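Local coordinates for MoaF-like domain-containing protein (Burkholderia vietnamiensis, PDB 5HAL) that is of unknown function but adopts a calycin-type beta-barrel of the MoaF-like family and may be a beta-lactamase, at residues A[24-29]-A[47-52]; A[43-48]-A[57-62]. One frame throughout, in Å; residues are numbered along the deposited sequence.

Contact 1: A[24-29]-A[47-52]; sequences EVRYDG and ITDGPY
E24 and T48 are joined through a water that donates to E24 OE2 at 2.6 Å and lies at the same distance from T48 OG1. E24 extends from the strand with CG anti to the backbone N (chi1 -178°), and its carboxylate meets the water. Its other oxygen, E24 OE1, takes R26 NH2 in a salt bridge of 3.0 Å, met from above the carboxylate plane; R113 adds a weak, long ion pair to OE1. A long arginine suits this exposed place: beyond E24, R26 NH1 comes within 4.5 Å of D49 OD2, an attraction of opposite charges short of a salt bridge. The two strands are not neighbours in the antiparallel barrel. Strand 30-36 runs between them, and T31 on it is touched by R26, T48 and D49, the last two forming a classic beta bulge opposite T31. After the strand ends, G29 turns with positive phi, which favours glycine. G29 O receives a CA-H...O contact from G50 CA at 3.6 Å and lies 3.7 Å from P51 CD. Glycine also suits position 50, since a CB would collide with G29 O and jam against D49 O; D49 OD1 accepts a weak bond from G50 N.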
# COMPACT_ATOMS: atom_id res chain seq x y z
N GLU A 24 1.79 -3.53 -8.21
CA GLU A 24 1.90 -2.15 -8.68
C GLU A 24 0.57 -1.44 -8.50
O GLU A 24 -0.47 -1.92 -8.96
CB GLU A 24 2.33 -2.10 -10.14
CG GLU A 24 2.48 -0.68 -10.63
CD GLU A 24 3.02 -0.61 -12.05
OE1 GLU A 24 2.24 -0.90 -12.99
OE2 GLU A 24 4.21 -0.29 -12.21
N VAL A 25 0.60 -0.28 -7.83
CA VAL A 25 -0.58 0.56 -7.67
C VAL A 25 -0.38 1.82 -8.49
O VAL A 25 0.69 2.44 -8.44
CB VAL A 25 -0.85 0.87 -6.18
CG1 VAL A 25 -1.44 -0.36 -5.49
CG2 VAL A 25 0.43 1.33 -5.45
N ARG A 26 -1.40 2.20 -9.26
CA ARG A 26 -1.33 3.37 -10.12
C ARG A 26 -2.49 4.30 -9.79
O ARG A 26 -3.66 3.90 -9.88
CB ARG A 26 -1.36 2.98 -11.61
CG ARG A 26 -0.39 1.87 -12.00
CD ARG A 26 -0.27 1.72 -13.53
NE ARG A 26 0.47 2.84 -14.10
CZ ARG A 26 1.71 2.76 -14.58
NH1 ARG A 26 2.30 3.85 -15.05
NH2 ARG A 26 2.36 1.60 -14.59
N TYR A 27 -2.17 5.53 -9.42
CA TYR A 27 -3.16 6.56 -9.11
C TYR A 27 -2.84 7.79 -9.94
O TYR A 27 -1.78 7.90 -10.55
CB TYR A 27 -3.16 6.92 -7.62
CG TYR A 27 -2.99 5.77 -6.65
CD1 TYR A 27 -4.08 5.04 -6.19
CD2 TYR A 27 -1.74 5.42 -6.17
CE1 TYR A 27 -3.92 4.00 -5.28
CE2 TYR A 27 -1.57 4.39 -5.27
CZ TYR A 27 -2.67 3.68 -4.83
OH TYR A 27 -2.50 2.64 -3.95
N ASP A 28 -3.77 8.74 -9.95
CA ASP A 28 -3.46 10.01 -10.58
C ASP A 28 -2.24 10.64 -9.91
O ASP A 28 -2.26 10.94 -8.72
CB ASP A 28 -4.67 10.94 -10.51
CG ASP A 28 -4.47 12.20 -11.31
OD1 ASP A 28 -3.75 12.16 -12.32
OD2 ASP A 28 -5.04 13.24 -10.92
N GLY A 29 -1.16 10.79 -10.68
CA GLY A 29 0.04 11.42 -10.18
C GLY A 29 0.94 10.57 -9.31
O GLY A 29 1.87 11.11 -8.71
N ILE A 47 8.37 4.14 -4.92
CA ILE A 47 7.61 5.08 -5.74
C ILE A 47 8.32 5.23 -7.08
O ILE A 47 9.47 5.68 -7.14
CB ILE A 47 7.47 6.43 -5.03
CG1 ILE A 47 6.80 6.23 -3.67
CG2 ILE A 47 6.70 7.43 -5.90
CD1 ILE A 47 6.59 7.51 -2.90
N THR A 48 7.65 4.83 -8.15
CA THR A 48 8.27 4.77 -9.47
C THR A 48 7.77 5.86 -10.41
O THR A 48 8.25 5.93 -11.55
CB THR A 48 8.04 3.40 -10.11
OG1 THR A 48 6.65 3.24 -10.43
CG2 THR A 48 8.48 2.28 -9.18
N ASP A 49 6.83 6.70 -9.98
CA ASP A 49 6.31 7.73 -10.86
C ASP A 49 5.70 8.85 -10.03
O ASP A 49 5.13 8.60 -8.96
CB ASP A 49 5.29 7.16 -11.85
CG ASP A 49 5.23 7.94 -13.16
OD1 ASP A 49 6.12 8.79 -13.40
OD2 ASP A 49 4.30 7.68 -13.95
N GLY A 50 5.82 10.07 -10.52
CA GLY A 50 5.29 11.21 -9.81
C GLY A 50 6.39 11.99 -9.12
O GLY A 50 7.58 11.66 -9.24
N PRO A 51 6.02 13.04 -8.38
CA PRO A 51 7.04 13.93 -7.81
C PRO A 51 7.92 13.28 -6.76
O PRO A 51 8.97 13.84 -6.42
CB PRO A 51 6.21 15.07 -7.21
CG PRO A 51 4.90 14.43 -6.89
CD PRO A 51 4.66 13.44 -8.00
N TYR A 52 7.54 12.12 -6.22
CA TYR A 52 8.33 11.47 -5.19
C TYR A 52 9.02 10.21 -5.71
O TYR A 52 9.47 9.39 -4.91
CB TYR A 52 7.46 11.15 -3.98
CG TYR A 52 7.03 12.40 -3.24
CD1 TYR A 52 7.94 13.12 -2.48
CD2 TYR A 52 5.73 12.86 -3.33
CE1 TYR A 52 7.56 14.27 -1.81
CE2 TYR A 52 5.34 14.02 -2.66
CZ TYR A 52 6.26 14.72 -1.90
OH TYR A 52 5.88 15.86 -1.24
O HOH W 1 6.28 0.76 -11.02

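Contact 2: A[43-48]-A[57-62]; sequences MRYAIT and GEVEYT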
# COMPACT_ATOMS: atom_id res chain seq x y z
N MET A 43 6.34 -4.67 4.65
CA MET A 43 6.14 -4.32 3.25
C MET A 43 7.20 -3.30 2.89
O MET A 43 7.50 -2.40 3.68
CB MET A 43 4.72 -3.77 3.01
CG MET A 43 4.39 -3.52 1.53
SD MET A 43 4.87 -1.86 0.96
CE MET A 43 3.55 -0.89 1.66
N ARG A 44 7.82 -3.49 1.72
CA ARG A 44 8.75 -2.54 1.16
C ARG A 44 8.13 -1.90 -0.08
O ARG A 44 7.59 -2.60 -0.94
CB ARG A 44 10.08 -3.22 0.80
CG ARG A 44 10.77 -3.88 1.98
CD ARG A 44 11.97 -4.73 1.54
NE ARG A 44 12.66 -5.34 2.67
CZ ARG A 44 12.23 -6.42 3.31
NH1 ARG A 44 11.10 -7.01 2.93
NH2 ARG A 44 12.93 -6.93 4.32
N TYR A 45 8.19 -0.57 -0.15
CA TYR A 45 7.58 0.16 -1.25
C TYR A 45 8.65 0.88 -2.06
O TYR A 45 9.76 1.15 -1.58
CB TYR A 45 6.51 1.17 -0.76
CG TYR A 45 7.01 2.26 0.19
CD1 TYR A 45 7.60 3.43 -0.29
CD2 TYR A 45 6.87 2.12 1.56
CE1 TYR A 45 8.05 4.43 0.59
CE2 TYR A 45 7.32 3.09 2.44
CZ TYR A 45 7.90 4.25 1.95
OH TYR A 45 8.32 5.20 2.86
N ALA A 46 8.32 1.15 -3.32
CA ALA A 46 9.14 1.96 -4.20
C ALA A 46 8.21 2.83 -5.03
O ALA A 46 7.34 2.32 -5.74
CB ALA A 46 10.03 1.10 -5.11
N ILE A 47 8.37 4.14 -4.92
CA ILE A 47 7.61 5.08 -5.74
C ILE A 47 8.32 5.23 -7.08
O ILE A 47 9.47 5.68 -7.14
CB ILE A 47 7.47 6.43 -5.03
CG1 ILE A 47 6.80 6.23 -3.67
CG2 ILE A 47 6.70 7.43 -5.90
CD1 ILE A 47 6.59 7.51 -2.90
N THR A 48 7.65 4.83 -8.15
CA THR A 48 8.27 4.77 -9.47
C THR A 48 7.77 5.86 -10.41
O THR A 48 8.25 5.93 -11.55
CB THR A 48 8.04 3.40 -10.11
OG1 THR A 48 6.65 3.24 -10.43
CG2 THR A 48 8.48 2.28 -9.18
N GLY A 57 11.13 2.54 1.21
CA GLY A 57 11.04 2.37 2.65
C GLY A 57 10.49 1.00 2.98
O GLY A 57 9.80 0.37 2.17
N GLU A 58 10.83 0.54 4.17
CA GLU A 58 10.22 -0.65 4.75
C GLU A 58 9.33 -0.23 5.91
O GLU A 58 9.76 0.53 6.78
CB GLU A 58 11.27 -1.63 5.25
CG GLU A 58 10.67 -2.95 5.74
CD GLU A 58 11.70 -3.88 6.35
OE1 GLU A 58 12.88 -3.50 6.45
OE2 GLU A 58 11.32 -5.00 6.75
N VAL A 59 8.09 -0.73 5.92
CA VAL A 59 7.15 -0.44 6.98
C VAL A 59 6.62 -1.73 7.58
O VAL A 59 6.67 -2.81 6.97
CB VAL A 59 5.99 0.45 6.49
CG1 VAL A 59 6.52 1.79 5.98
CG2 VAL A 59 5.16 -0.27 5.40
N GLU A 60 6.15 -1.63 8.83
CA GLU A 60 5.29 -2.63 9.44
C GLU A 60 3.84 -2.26 9.16
O GLU A 60 3.47 -1.10 9.31
CB GLU A 60 5.48 -2.70 10.96
CG GLU A 60 6.88 -2.92 11.47
CD GLU A 60 7.52 -1.67 12.06
OE1 GLU A 60 8.76 -1.56 11.96
OE2 GLU A 60 6.79 -0.81 12.63
N TYR A 61 3.02 -3.23 8.78
CA TYR A 61 1.62 -2.93 8.49
C TYR A 61 0.70 -3.86 9.27
O TYR A 61 1.10 -4.94 9.72
CB TYR A 61 1.32 -3.04 6.98
CG TYR A 61 1.46 -4.45 6.45
CD1 TYR A 61 2.70 -4.93 6.02
CD2 TYR A 61 0.36 -5.30 6.38
CE1 TYR A 61 2.83 -6.24 5.54
CE2 TYR A 61 0.49 -6.61 5.90
CZ TYR A 61 1.72 -7.07 5.49
OH TYR A 61 1.83 -8.36 5.02
N THR A 62 -0.55 -3.43 9.41
CA THR A 62 -1.66 -4.28 9.82
C THR A 62 -2.55 -4.54 8.61
O THR A 62 -2.54 -3.77 7.64
CB THR A 62 -2.48 -3.63 10.94
OG1 THR A 62 -3.05 -2.39 10.48
CG2 THR A 62 -1.59 -3.35 12.17
O HOH W 2 14.71 -3.80 4.82
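M43 and V59 form a hydrogen-bonded antiparallel pair in the beta hairpin of strands 42-49 and 56-67: M43 N gives to V59 O at 3.0 Å and V59 N to M43 O at 2.9 Å. Y45 N donates likewise to G57 O, while the return bond from G57 N is weak. Glycine suits position 57 because the Y45 ring lies over it. Y45 CG stands between its backbone N and carbonyl carbon (chi1 60°), and the ring face covers G57, whose CA lies 4.0 Å from the Y45 centroid in a CH-pi contact; a CB would strike Y45 OH. V59 CG1 meets the edge of the same ring, in its plane, at CE2. On the face carrying M43, Y45 and V59, M43 and V59 lie side by side, both touching W75, and M43 CB packs on Y61 CD1 at 3.8 Å. The other face is exposed and charged. There R44 and E58 run alongside each other, guanidinium and carboxylate stacked with their planes 26° from parallel. A water bridges E58 OE1 and, weakly, R44 NE. R44 NH1 makes its stronger salt bridge with D37; in the one to E58, OE2 lies over the guanidinium face, 3.5 Å from R44 NH2, with no N-H pointing at it.

Overall arrangement
Both contacts use strand 42-49 and share I47 and T48, yet their centres lie 14 Å apart. Contact 2 joins adjacent strands, with backbone bonds holding the register and 412 Å² of surface buried. Contact 1 spans strands separated by 30-36; it buries 124 Å² at the surface, and its segments meet through a water, distant charges and glycine backbone at the turns. Their chemistry follows from this. In contact 2 one face carries largely buried apolar and aromatic side chains and the other a solvent-facing ion pair, whereas every residue touching in contact 1 is at least partly exposed. Glycine makes room in both, for a carbonyl in one and a ring in the other.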